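Local atomic coordinates of OsmC family protein (Rhodothermus marinus, PDB entry 5CML), a protein that probably hydrolyses carboxyl esters as a serine esterase, this chain being the alpha/beta-hydrolase domain of a longer protein that also carries an OsmC domain. Residues A[31-36]-A[89-94]; A[114-119]-A[186-191]; A[180-185]-A[208-213]. All coordinates share one frame; numbering follows the deposited sequence. Where two conformers were deposited one is given.

Interaction 1 (A[31-36]-A[89-94]); sequences YALFAH and RAACRF
Leu33 on strand 30-36 pushes its two methyl groups against Ala91 and Cys92, neighbours on the side of helix 85-98 that faces the sheet. CD1 meets Ala91 CB at 3.8 Å, while the other branch presses CD2 against Cys92 SG at 3.4 Å, the closer of the two touches. The fork is set by CG standing anti to the backbone N (chi1 172°), so that the methyl groups straddle the junction between the two helix residues. Cys92 lends its sulphur from the flank of the helix, whereas the CB of Ala91 points toward the strand. Across the contact Leu33 CA and Cys92 CA are 7.1 Å apart. No hydrogen bond crosses; the contact is purely apolar and wholly buried, and it is extended by Leu62 and Leu105 of the neighbouring strands, which also touch Leu33, and by Phe122 against Cys92.

The solvent side of the helix is built differently. Arg93 is exposed and forms a salt bridge with Glu86, its guanidinium lying with one face over Arg89 O and Ala90 CA. Arg89 leaves the helix away from the strand, and its guanidinium forms salt bridges with Glu121 and Glu175. Arg89 and Arg93 thus occupy the outer side, Ala91 and Cys92 the side toward the strand. A parallel central strand flanked by a helix laid on one face of the sheet is the layered packing of the alpha/beta-hydrolase fold.

Interaction 2 (A[114-119]-A[186-191]); sequences AVLAVA and RTMRRP
Met188 has the largest buried area here, and its sulphur does the touching, set between Ala119 and Leu116 of segment 114-119, on helix 110-118. SD lies 4.1 Å from Ala119 CB and 4.2 Å from Leu116 CD2, both van der Waals distances. The thioether is carried inward by CG standing anti to the backbone N (chi1 -174°), and a bend at chi3 then turns the terminal methyl aside. Ala119 points its CB toward the partner segment. Leu116 leaves its backbone alongside the contact and only its end, CD2, comes near, running obliquely past the methionine. Val128 of strand 127-131 touches both Leu116 and Ala119.

Beyond Met188 the chain leaves helical geometry at Arg189, which takes up positive phi after helix 181-187. In the conformer given, Arg190 NH1 donates to Arg189 O at 2.8 Å from above the carbonyl plane, 48° out of it, and its other nitrogens bond to Val125 O and Pro123 O. The link between helix 181-187 and strand 192-196 is thus packed against the helix that follows the probable nucleophile elbow of an alpha/beta hydrolase.

Interaction 3 (A[180-185]-A[208-213]); sequences NLEDQV and AACLFQ
Leu211 and Val185 meet at the centre of the contact, their side chains crossing at about a right angle. Leu211 CD2 lies 4.0 Å from Val185 CG2, and Val185 CG1 approaches the backbone oxygen Leu211 O to the same distance. With CG1 anti to the backbone N (chi1 170°), the valine spreads its branches so that one meets the leucine methyl and the other its carbonyl. Leu181, one turn earlier, adds a more distant touch from its CD2 to Leu211 CD2 at 4.3 Å. Farther from this apolar core Glu182 reaches across with an extended chain; in the conformer given, the sulphur of Cys210 stands over the face of the carboxylate, Cys210 SG being 3.7 Å from Glu182 CD.

A water ties this side together: it donates to Glu182 OE1 at 2.9 Å and to Cys210 O at 2.7 Å, bridging the two helices where no direct hydrogen bond does. The axes of helix segments 181-185 and 208-213 cross at -46°, packing helix 181-187 against helix 206-214 on one side of the alpha/beta-hydrolase sheet.

In the next shell, Leu116 of helix 110-118 touches Leu181, Val185 and Leu211 alike, closing the apolar cluster from the inner side. Cys210 is joined by a disulfide to Cys135, which anchors helix 206-214 to the loop after strand 127-131; Leu211 also touches Cys135 and Leu194 of strand 192-196. The start of helix 181-187 is fixed by Asn180, the N-cap, whose OD1 accepts from Asp183 N at 2.9 Å, the donor tilted from the carbonyl plane.

How the interactions relate
From the N terminus, interaction 1 comes first: it closes the loop from strand 30-36 to helix 85-98, tying the two together, and is complete before the others open. Interaction 2 closes the long stretch between 119 and 186, joining helix 110-118 to the residues that follow helix 181-187. Interaction 3 closes the short one between 185 and 208, which holds strand 192-196, and ties helix 181-187 to helix 206-214. Segments of interactions 2 and 3 alternate, so the two cross; their centres lie 9 Å apart and they touch through Leu116 and Leu181. Ala35 packing on Val115 links interaction 1 to interaction 2, but interaction 3 stays about 8 Å from interaction 1 at the nearest atoms.

Interaction 1 (A[31-36]-A[89-94])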
ATOM      1  N   TYR A  31     -10.228 -10.707  -0.438  1.00 21.69           N
ATOM      2  CA  TYR A  31      -8.787 -10.685  -0.270  1.00 20.71           C
ATOM      3  C   TYR A  31      -8.291  -9.266  -0.557  1.00 21.68           C
ATOM      4  O   TYR A  31      -8.738  -8.632  -1.524  1.00 23.45           O
ATOM      5  CB  TYR A  31      -8.089 -11.690  -1.210  1.00 20.13           C
ATOM      6  CG  TYR A  31      -8.334 -13.134  -0.822  1.00 20.45           C
ATOM      7  CD1 TYR A  31      -9.535 -13.762  -1.131  1.00 21.87           C
ATOM      8  CD2 TYR A  31      -7.377 -13.854  -0.129  1.00 20.89           C
ATOM      9  CE1 TYR A  31      -9.771 -15.076  -0.763  1.00 22.69           C
ATOM     10  CE2 TYR A  31      -7.616 -15.159   0.261  1.00 21.71           C
ATOM     11  CZ  TYR A  31      -8.808 -15.767  -0.078  1.00 22.49           C
ATOM     12  OH  TYR A  31      -9.048 -17.088   0.282  1.00 25.06           O
ATOM     13  N   ALA A  32      -7.379  -8.792   0.283  1.00 20.78           N
ATOM     14  CA  ALA A  32      -6.783  -7.470   0.135  1.00 19.17           C
ATOM     15  C   ALA A  32      -5.300  -7.631  -0.074  1.00 21.44           C
ATOM     16  O   ALA A  32      -4.671  -8.450   0.585  1.00 24.59           O
ATOM     17  CB  ALA A  32      -7.050  -6.604   1.360  1.00 20.93           C
ATOM     18  N   LEU A  33      -4.735  -6.832  -0.976  1.00 21.18           N
ATOM     19  CA  LEU A  33      -3.293  -6.708  -1.120  1.00 21.55           C
ATOM     20  C   LEU A  33      -2.905  -5.451  -0.381  1.00 20.48           C
ATOM     21  O   LEU A  33      -3.489  -4.393  -0.617  1.00 21.11           O
ATOM     22  CB  LEU A  33      -2.864  -6.619  -2.595  1.00 23.62           C
ATOM     23  CG  LEU A  33      -1.386  -6.299  -2.837  1.00 28.36           C
ATOM     24  CD1 LEU A  33      -0.530  -7.425  -2.269  1.00 31.83           C
ATOM     25  CD2 LEU A  33      -1.063  -6.071  -4.334  1.00 33.17           C
ATOM     26  N   PHE A  34      -1.947  -5.580   0.522  1.00 20.32           N
ATOM     27  CA  PHE A  34      -1.533  -4.475   1.385  1.00 19.36           C
ATOM     28  C   PHE A  34      -0.045  -4.237   1.190  1.00 20.31           C
ATOM     29  O   PHE A  34       0.789  -4.932   1.779  1.00 20.90           O
ATOM     30  CB  PHE A  34      -1.875  -4.810   2.843  1.00 19.16           C
ATOM     31  CG  PHE A  34      -1.633  -3.699   3.839  1.00 21.70           C
ATOM     32  CD1 PHE A  34      -1.283  -2.416   3.457  1.00 22.52           C
ATOM     33  CD2 PHE A  34      -1.777  -3.970   5.195  1.00 24.17           C
ATOM     34  CE1 PHE A  34      -1.080  -1.414   4.412  1.00 24.26           C
ATOM     35  CE2 PHE A  34      -1.581  -2.981   6.156  1.00 26.09           C
ATOM     36  CZ  PHE A  34      -1.229  -1.695   5.758  1.00 24.73           C
ATOM     37  N   ALA A  35       0.275  -3.251   0.352  1.00 20.79           N
ATOM     38  CA  ALA A  35       1.663  -2.882   0.075  1.00 20.12           C
ATOM     39  C   ALA A  35       2.066  -1.777   1.027  1.00 21.16           C
ATOM     40  O   ALA A  35       1.453  -0.725   1.032  1.00 21.81           O
ATOM     41  CB  ALA A  35       1.816  -2.434  -1.332  1.00 21.69           C
ATOM     42  N   HIS A  36       3.088  -2.007   1.834  1.00 20.45           N
ATOM     43  CA  HIS A  36       3.361  -1.085   2.931  1.00 21.26           C
ATOM     44  C   HIS A  36       4.846  -0.886   3.183  1.00 21.26           C
ATOM     45  O   HIS A  36       5.688  -1.683   2.730  1.00 21.94           O
ATOM     46  CB  HIS A  36       2.707  -1.607   4.206  1.00 22.42           C
ATOM     47  CG  HIS A  36       3.377  -2.826   4.731  1.00 24.15           C
ATOM     48  ND1 HIS A  36       4.443  -2.769   5.600  1.00 25.85           N
ATOM     49  CD2 HIS A  36       3.179  -4.140   4.460  1.00 24.40           C
ATOM     50  CE1 HIS A  36       4.858  -3.998   5.857  1.00 25.59           C
ATOM     51  NE2 HIS A  36       4.111  -4.845   5.174  1.00 24.93           N
ATOM     52  N   ARG A  89       2.273  -6.290  -9.216  1.00 23.57           N
ATOM     53  CA  ARG A  89       1.431  -7.043 -10.139  1.00 23.11           C
ATOM     54  C   ARG A  89       1.579  -8.542  -9.886  1.00 22.43           C
ATOM     55  O   ARG A  89       0.589  -9.264  -9.937  1.00 22.52           O
ATOM     56  CB  ARG A  89       1.773  -6.707 -11.598  1.00 21.16           C
ATOM     57  CG  ARG A  89       1.519  -5.258 -11.954  1.00 23.01           C
ATOM     58  CD  ARG A  89       2.050  -4.971 -13.327  1.00 25.57           C
ATOM     59  NE  ARG A  89       1.884  -3.557 -13.638  1.00 27.39           N
ATOM     60  CZ  ARG A  89       2.855  -2.755 -14.050  1.00 28.96           C
ATOM     61  NH1 ARG A  89       4.091  -3.218 -14.247  1.00 31.26           N
ATOM     62  NH2 ARG A  89       2.583  -1.479 -14.269  1.00 29.24           N
ATOM     63  N   ALA A  90       2.799  -8.991  -9.584  1.00 21.53           N
ATOM     64  CA  ALA A  90       3.060 -10.407  -9.323  1.00 22.90           C
ATOM     65  C   ALA A  90       2.296 -10.890  -8.086  1.00 22.58           C
ATOM     66  O   ALA A  90       1.817 -12.044  -8.025  1.00 22.65           O
ATOM     67  CB  ALA A  90       4.553 -10.643  -9.151  1.00 23.95           C
ATOM     68  N   ALA A  91       2.162 -10.003  -7.106  1.00 22.44           N
ATOM     69  CA  ALA A  91       1.447 -10.343  -5.896  1.00 21.20           C
ATOM     70  C   ALA A  91      -0.041 -10.489  -6.207  1.00 21.33           C
ATOM     71  O   ALA A  91      -0.727 -11.353  -5.649  1.00 23.07           O
ATOM     72  CB  ALA A  91       1.663  -9.279  -4.825  1.00 21.23           C
ATOM     73  N   CYS A  92      -0.548  -9.606  -7.064  1.00 21.89           N
ATOM     74  CA  CYS A  92      -1.945  -9.663  -7.469  1.00 21.69           C
ATOM     75  C   CYS A  92      -2.227 -10.945  -8.263  1.00 22.45           C
ATOM     76  O   CYS A  92      -3.257 -11.597  -8.053  1.00 22.60           O
ATOM     77  CB  CYS A  92      -2.321  -8.447  -8.293  1.00 25.44           C
ATOM     78  SG  CYS A  92      -2.451  -6.900  -7.355  1.00 29.82           S
ATOM     79  N   ARG A  93      -1.308 -11.313  -9.153  1.00 23.29           N
ATOM     80  CA  ARG A  93      -1.449 -12.555  -9.932  1.00 22.42           C
ATOM     81  C   ARG A  93      -1.436 -13.784  -9.021  1.00 22.50           C
ATOM     82  O   ARG A  93      -2.164 -14.747  -9.261  1.00 23.00           O
ATOM     83  CB  ARG A  93      -0.347 -12.664 -10.997  1.00 23.92           C
ATOM     84  CG  ARG A  93      -0.538 -11.627 -12.123  1.00 26.04           C
ATOM     85  CD  ARG A  93       0.267 -11.968 -13.363  1.00 27.64           C
ATOM     86  NE  ARG A  93       1.680 -12.097 -13.053  1.00 27.93           N
ATOM     87  CZ  ARG A  93       2.555 -11.097 -13.058  1.00 28.25           C
ATOM     88  NH1 ARG A  93       2.185  -9.851 -13.369  1.00 29.42           N
ATOM     89  NH2 ARG A  93       3.817 -11.350 -12.757  1.00 29.55           N
ATOM     90  N   PHE A  94      -0.619 -13.741  -7.974  1.00 21.77           N
ATOM     91  CA  PHE A  94      -0.541 -14.839  -7.016  1.00 22.70           C
ATOM     92  C   PHE A  94      -1.901 -15.025  -6.351  1.00 21.12           C
ATOM     93  O   PHE A  94      -2.408 -16.141  -6.258  1.00 22.68           O
ATOM     94  CB  PHE A  94       0.550 -14.560  -5.979  1.00 22.66           C
ATOM     95  CG  PHE A  94       0.454 -15.408  -4.741  1.00 23.37           C
ATOM     96  CD1 PHE A  94       0.936 -16.700  -4.735  1.00 22.78           C
ATOM     97  CD2 PHE A  94      -0.110 -14.910  -3.578  1.00 25.35           C
ATOM     98  CE1 PHE A  94       0.856 -17.477  -3.600  1.00 24.48           C
ATOM     99  CE2 PHE A  94      -0.185 -15.697  -2.442  1.00 24.79           C
ATOM    100  CZ  PHE A  94       0.296 -16.975  -2.458  1.00 24.99           C
TER

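Interaction 2 (A[114-119]-A[186-191])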
ATOM      1  N   ALA A 114       2.039   3.495  -5.249  1.00 23.68           N
ATOM      2  CA  ALA A 114       2.080   2.346  -6.138  1.00 24.98           C
ATOM      3  C   ALA A 114       0.705   1.731  -6.373  1.00 23.73           C
ATOM      4  O   ALA A 114       0.363   1.438  -7.518  1.00 24.02           O
ATOM      5  CB  ALA A 114       3.016   1.294  -5.591  1.00 25.38           C
ATOM      6  N   VAL A 115      -0.086   1.499  -5.319  1.00 23.52           N
ATOM      7  CA  VAL A 115      -1.396   0.872  -5.554  1.00 24.78           C
ATOM      8  C   VAL A 115      -2.316   1.807  -6.343  1.00 23.99           C
ATOM      9  O   VAL A 115      -3.120   1.349  -7.153  1.00 25.38           O
ATOM     10  CB  VAL A 115      -2.129   0.413  -4.253  1.00 26.21           C
ATOM     11  CG1 VAL A 115      -1.325  -0.672  -3.517  1.00 25.16           C
ATOM     12  CG2 VAL A 115      -2.498   1.568  -3.358  1.00 27.21           C
ATOM     13  N   LEU A 116      -2.184   3.115  -6.148  1.00 23.60           N
ATOM     14  CA  LEU A 116      -3.034   4.040  -6.872  1.00 25.51           C
ATOM     15  C   LEU A 116      -2.678   4.036  -8.344  1.00 25.90           C
ATOM     16  O   LEU A 116      -3.547   4.192  -9.192  1.00 28.17           O
ATOM     17  CB  LEU A 116      -2.922   5.458  -6.311  1.00 25.24           C
ATOM     18  CG  LEU A 116      -3.614   5.638  -4.964  1.00 27.93           C
ATOM     19  CD1 LEU A 116      -3.152   6.935  -4.366  1.00 28.36           C
ATOM     20  CD2 LEU A 116      -5.130   5.627  -5.118  1.00 30.13           C
ATOM     21  N   ALA A 117      -1.401   3.843  -8.647  1.00 26.13           N
ATOM     22  CA  ALA A 117      -0.957   3.831 -10.034  1.00 27.98           C
ATOM     23  C   ALA A 117      -1.334   2.550 -10.788  1.00 27.48           C
ATOM     24  O   ALA A 117      -1.453   2.571 -12.022  1.00 30.71           O
ATOM     25  CB  ALA A 117       0.550   4.044 -10.102  1.00 28.32           C
ATOM     26  N   VAL A 118      -1.508   1.437 -10.077  1.00 27.19           N
ATOM     27  CA  VAL A 118      -1.842   0.174 -10.746  1.00 28.39           C
ATOM     28  C   VAL A 118      -3.292  -0.281 -10.567  1.00 28.25           C
ATOM     29  O   VAL A 118      -3.704  -1.223 -11.223  1.00 29.55           O
ATOM     30  CB  VAL A 118      -0.929  -0.991 -10.279  1.00 30.30           C
ATOM     31  CG1 VAL A 118       0.538  -0.638 -10.524  1.00 31.98           C
ATOM     32  CG2 VAL A 118      -1.204  -1.390  -8.811  1.00 30.82           C
ATOM     33  N   ALA A 119      -4.066   0.378  -9.709  1.00 27.85           N
ATOM     34  CA  ALA A 119      -5.416  -0.113  -9.406  1.00 29.41           C
ATOM     35  C   ALA A 119      -6.254  -0.255 -10.676  1.00 29.45           C
ATOM     36  O   ALA A 119      -6.996  -1.224 -10.845  1.00 29.50           O
ATOM     37  CB  ALA A 119      -6.108   0.810  -8.426  1.00 30.47           C
ATOM     38  N   ARG A 186      -7.683  10.025 -11.136  1.00 23.53           N
ATOM     39  CA  ARG A 186      -8.874  10.603 -11.731  1.00 25.71           C
ATOM     40  C   ARG A 186      -9.672   9.576 -12.565  1.00 27.31           C
ATOM     41  O   ARG A 186     -10.909   9.629 -12.593  1.00 27.80           O
ATOM     42  CB  ARG A 186      -8.479  11.806 -12.591  1.00 27.61           C
ATOM     43  CG  ARG A 186      -9.659  12.574 -13.160  1.00 32.10           C
ATOM     44  CD  ARG A 186      -9.206  13.766 -13.997  1.00 39.31           C
ATOM     45  NE  ARG A 186      -8.406  13.352 -15.152  1.00 46.29           N
ATOM     46  CZ  ARG A 186      -7.093  13.551 -15.295  1.00 51.50           C
ATOM     47  NH1 ARG A 186      -6.374  14.193 -14.369  1.00 52.44           N
ATOM     48  NH2 ARG A 186      -6.493  13.116 -16.395  1.00 53.86           N
ATOM     49  N   THR A 187      -8.976   8.643 -13.227  1.00 25.80           N
ATOM     50  CA  THR A 187      -9.628   7.684 -14.123  1.00 27.57           C
ATOM     51  C   THR A 187      -9.799   6.261 -13.547  1.00 26.91           C
ATOM     52  O   THR A 187     -10.268   5.366 -14.240  1.00 27.70           O
ATOM     53  CB  THR A 187      -8.857   7.558 -15.454  1.00 28.77           C
ATOM     54  OG1 THR A 187      -7.522   7.078 -15.217  1.00 29.72           O
ATOM     55  CG2 THR A 187      -8.802   8.906 -16.137  1.00 30.49           C
ATOM     56  N   MET A 188      -9.436   6.074 -12.282  1.00 26.62           N
ATOM     57  CA  MET A 188      -9.565   4.784 -11.579  1.00 26.19           C
ATOM     58  C   MET A 188     -10.998   4.210 -11.554  1.00 24.32           C
ATOM     59  O   MET A 188     -11.205   2.990 -11.624  1.00 24.91           O
ATOM     60  CB  MET A 188      -9.063   4.992 -10.150  1.00 30.39           C
ATOM     61  CG  MET A 188      -8.971   3.820  -9.293  1.00 36.60           C
ATOM     62  SD  MET A 188      -7.940   4.439  -7.973  1.00 36.96           S
ATOM     63  CE  MET A 188      -8.947   5.711  -7.168  1.00 31.01           C
ATOM     64  N   ARG A 189     -11.980   5.096 -11.408  1.00 24.46           N
ATOM     65  CA  ARG A 189     -13.386   4.712 -11.397  1.00 25.52           C
ATOM     66  C   ARG A 189     -13.646   3.648 -10.334  1.00 26.70           C
ATOM     67  O   ARG A 189     -14.368   2.666 -10.565  1.00 28.01           O
ATOM     68  CB  ARG A 189     -13.818   4.227 -12.789  1.00 29.73           C
ATOM     69  CG  ARG A 189     -13.758   5.343 -13.823  1.00 33.65           C
ATOM     70  CD  ARG A 189     -14.220   4.922 -15.225  1.00 38.54           C
ATOM     71  NE  ARG A 189     -14.374   6.076 -16.118  1.00 45.19           N
ATOM     72  CZ  ARG A 189     -13.363   6.754 -16.660  1.00 47.80           C
ATOM     73  NH1 ARG A 189     -13.602   7.783 -17.463  1.00 49.53           N
ATOM     74  NH2 ARG A 189     -12.108   6.406 -16.414  1.00 47.96           N
ATOM     75  N   ARG A 190     -13.012   3.838  -9.179  1.00 25.75           N
ATOM     76  CA  ARG A 190     -13.248   2.974  -8.018  0.50 25.25           C
ATOM     77  C   ARG A 190     -13.309   3.842  -6.777  1.00 23.33           C
ATOM     78  O   ARG A 190     -12.661   4.871  -6.705  1.00 24.04           O
ATOM     79  CB  ARG A 190     -12.148   1.908  -7.829  0.50 25.09           C
ATOM     80  CG  ARG A 190     -12.033   0.814  -8.910  0.50 27.05           C
ATOM     81  CD  ARG A 190     -13.321  -0.005  -9.049  0.50 24.62           C
ATOM     82  NE  ARG A 190     -13.223  -1.073 -10.045  0.50 24.52           N
ATOM     83  CZ  ARG A 190     -13.470  -0.926 -11.347  0.50 27.23           C
ATOM     84  NH1 ARG A 190     -13.828   0.255 -11.852  0.50 26.80           N
ATOM     85  NH2 ARG A 190     -13.359  -1.974 -12.154  0.50 29.88           N
ATOM     86  N   PRO A 191     -14.088   3.422  -5.785  1.00 21.41           N
ATOM     87  CA  PRO A 191     -14.082   4.165  -4.520  1.00 20.50           C
ATOM     88  C   PRO A 191     -12.690   4.237  -3.883  1.00 19.54           C
ATOM     89  O   PRO A 191     -11.921   3.262  -3.873  1.00 19.70           O
ATOM     90  CB  PRO A 191     -15.041   3.362  -3.637  1.00 21.79           C
ATOM     91  CG  PRO A 191     -15.920   2.636  -4.566  1.00 24.44           C
ATOM     92  CD  PRO A 191     -15.107   2.363  -5.808  1.00 23.17           C
TER

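Interaction 3 (A[180-185]-A[208-213])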
ATOM      1  N   ASN A 180       1.681   9.170 -14.503  1.00 23.87           N
ATOM      2  CA  ASN A 180       1.095  10.323 -13.794  1.00 22.60           C
ATOM      3  C   ASN A 180       0.031   9.882 -12.781  1.00 22.94           C
ATOM      4  O   ASN A 180      -1.080   9.431 -13.110  1.00 22.34           O
ATOM      5  CB  ASN A 180       0.513  11.363 -14.753  1.00 26.41           C
ATOM      6  CG  ASN A 180       0.075  12.630 -14.019  1.00 28.71           C
ATOM      7  OD1 ASN A 180      -1.114  12.849 -13.790  1.00 31.68           O
ATOM      8  ND2 ASN A 180       1.044  13.453 -13.624  1.00 29.45           N
ATOM      9  N   LEU A 181       0.409   9.988 -11.524  1.00 23.71           N
ATOM     10  CA  LEU A 181      -0.446   9.493 -10.461  1.00 24.75           C
ATOM     11  C   LEU A 181      -1.804  10.208 -10.419  1.00 25.96           C
ATOM     12  O   LEU A 181      -2.842   9.550 -10.271  1.00 26.70           O
ATOM     13  CB  LEU A 181       0.294   9.606  -9.139  1.00 26.72           C
ATOM     14  CG  LEU A 181      -0.410   8.995  -7.947  1.00 29.54           C
ATOM     15  CD1 LEU A 181      -0.751   7.531  -8.206  1.00 31.52           C
ATOM     16  CD2 LEU A 181       0.507   9.137  -6.766  1.00 32.21           C
ATOM     17  N   GLU A 182      -1.822  11.523 -10.602  1.00 27.73           N
ATOM     18  CA  GLU A 182      -3.092  12.240 -10.578  1.00 28.41           C
ATOM     19  C   GLU A 182      -4.032  11.790 -11.710  1.00 27.22           C
ATOM     20  O   GLU A 182      -5.227  11.615 -11.466  1.00 26.54           O
ATOM     21  CB  GLU A 182      -2.836  13.747 -10.596  1.00 33.15           C
ATOM     22  CG  GLU A 182      -2.521  14.246  -9.176  1.00 38.13           C
ATOM     23  CD  GLU A 182      -1.880  15.629  -9.130  1.00 40.46           C
ATOM     24  OE1 GLU A 182      -2.622  16.626  -9.187  1.00 36.99           O
ATOM     25  OE2 GLU A 182      -0.634  15.722  -9.029  1.00 43.31           O
ATOM     26  N   ASP A 183      -3.502  11.516 -12.907  1.00 26.18           N
ATOM     27  CA  ASP A 183      -4.326  11.007 -14.011  1.00 26.33           C
ATOM     28  C   ASP A 183      -4.901   9.642 -13.663  1.00 24.39           C
ATOM     29  O   ASP A 183      -6.069   9.365 -13.920  1.00 26.57           O
ATOM     30  CB  ASP A 183      -3.533  10.874 -15.329  1.00 31.07           C
ATOM     31  CG  ASP A 183      -3.310  12.200 -16.043  1.00 38.01           C
ATOM     32  OD1 ASP A 183      -3.936  13.208 -15.643  1.00 39.82           O
ATOM     33  OD2 ASP A 183      -2.516  12.216 -17.036  1.00 41.00           O
ATOM     34  N   GLN A 184      -4.068   8.785 -13.095  1.00 21.83           N
ATOM     35  CA  GLN A 184      -4.508   7.449 -12.720  1.00 22.46           C
ATOM     36  C   GLN A 184      -5.629   7.509 -11.683  1.00 21.60           C
ATOM     37  O   GLN A 184      -6.622   6.778 -11.774  1.00 22.71           O
ATOM     38  CB  GLN A 184      -3.322   6.627 -12.194  1.00 23.34           C
ATOM     39  CG  GLN A 184      -2.323   6.226 -13.281  1.00 25.21           C
ATOM     40  CD  GLN A 184      -2.918   5.237 -14.276  1.00 31.70           C
ATOM     41  OE1 GLN A 184      -2.990   4.039 -14.011  1.00 38.52           O
ATOM     42  NE2 GLN A 184      -3.357   5.732 -15.399  1.00 33.13           N
ATOM     43  N   VAL A 185      -5.489   8.406 -10.719  1.00 21.86           N
ATOM     44  CA  VAL A 185      -6.466   8.513  -9.658  1.00 22.20           C
ATOM     45  C   VAL A 185      -7.779   9.043 -10.239  1.00 23.75           C
ATOM     46  O   VAL A 185      -8.864   8.591  -9.877  1.00 26.50           O
ATOM     47  CB  VAL A 185      -5.945   9.408  -8.531  1.00 23.53           C
ATOM     48  CG1 VAL A 185      -7.041   9.736  -7.536  1.00 27.31           C
ATOM     49  CG2 VAL A 185      -4.792   8.723  -7.810  1.00 22.75           C
ATOM     50  N   ALA A 208      -2.516  14.551   0.644  1.00 21.36           N
ATOM     51  CA  ALA A 208      -3.847  13.970   0.691  1.00 20.25           C
ATOM     52  C   ALA A 208      -4.856  14.908   0.014  1.00 20.39           C
ATOM     53  O   ALA A 208      -5.767  14.452  -0.657  1.00 21.20           O
ATOM     54  CB  ALA A 208      -4.260  13.664   2.150  1.00 19.87           C
ATOM     55  N   ALA A 209      -4.696  16.222   0.183  1.00 21.38           N
ATOM     56  CA  ALA A 209      -5.612  17.166  -0.458  1.00 22.41           C
ATOM     57  C   ALA A 209      -5.460  17.101  -1.974  1.00 22.96           C
ATOM     58  O   ALA A 209      -6.434  17.161  -2.718  1.00 23.22           O
ATOM     59  CB  ALA A 209      -5.351  18.573   0.037  1.00 24.52           C
ATOM     60  N   CYS A 210      -4.224  16.949  -2.426  1.00 23.57           N
ATOM     61  CA  CYS A 210      -3.902  16.831  -3.831  0.72 24.66           C
ATOM     62  C   CYS A 210      -4.571  15.601  -4.444  1.00 24.41           C
ATOM     63  O   CYS A 210      -5.192  15.663  -5.499  1.00 24.81           O
ATOM     64  CB  CYS A 210      -2.381  16.757  -3.963  0.72 25.06           C
ATOM     65  SG  CYS A 210      -1.751  16.508  -5.584  0.72 28.18           S
ATOM     66  N   LEU A 211      -4.436  14.468  -3.748  1.00 22.98           N
ATOM     67  CA  LEU A 211      -5.030  13.239  -4.248  1.00 21.50           C
ATOM     68  C   LEU A 211      -6.559  13.338  -4.220  1.00 20.35           C
ATOM     69  O   LEU A 211      -7.227  12.886  -5.145  1.00 22.28           O
ATOM     70  CB  LEU A 211      -4.546  12.015  -3.450  1.00 21.92           C
ATOM     71  CG  LEU A 211      -3.085  11.608  -3.704  1.00 21.99           C
ATOM     72  CD1 LEU A 211      -2.555  10.644  -2.622  1.00 23.86           C
ATOM     73  CD2 LEU A 211      -2.953  10.955  -5.071  1.00 23.86           C
ATOM     74  N   PHE A 212      -7.118  13.937  -3.172  1.00 20.71           N
ATOM     75  CA  PHE A 212      -8.567  14.057  -3.078  1.00 20.00           C
ATOM     76  C   PHE A 212      -9.132  14.928  -4.197  1.00 22.87           C
ATOM     77  O   PHE A 212     -10.167  14.607  -4.782  1.00 23.19           O
ATOM     78  CB  PHE A 212      -8.964  14.609  -1.699  1.00 20.53           C
ATOM     79  CG  PHE A 212     -10.442  14.560  -1.423  1.00 20.22           C
ATOM     80  CD1 PHE A 212     -11.270  15.585  -1.834  1.00 21.78           C
ATOM     81  CD2 PHE A 212     -11.006  13.493  -0.747  1.00 20.79           C
ATOM     82  CE1 PHE A 212     -12.629  15.544  -1.580  1.00 20.69           C
ATOM     83  CE2 PHE A 212     -12.372  13.455  -0.496  1.00 21.22           C
ATOM     84  CZ  PHE A 212     -13.178  14.478  -0.903  1.00 21.93           C
ATOM     85  N   GLN A 213      -8.456  16.021  -4.508  1.00 23.16           N
ATOM     86  CA  GLN A 213      -8.917  16.898  -5.580  1.00 24.91           C
ATOM     87  C   GLN A 213      -8.851  16.212  -6.947  1.00 26.53           C
ATOM     88  O   GLN A 213      -9.694  16.463  -7.829  1.00 28.91           O
ATOM     89  CB  GLN A 213      -8.099  18.190  -5.563  1.00 27.65           C
ATOM     90  CG  GLN A 213      -8.358  19.046  -4.336  1.00 36.65           C
ATOM     91  CD  GLN A 213      -7.564  20.336  -4.350  1.00 47.09           C
ATOM     92  OE1 GLN A 213      -7.679  21.129  -5.284  1.00 50.28           O
ATOM     93  NE2 GLN A 213      -6.756  20.557  -3.312  1.00 51.20           N
TER
HETATM   94  O   HOH W   1      -4.890  17.459  -7.544  1.00 30.84           O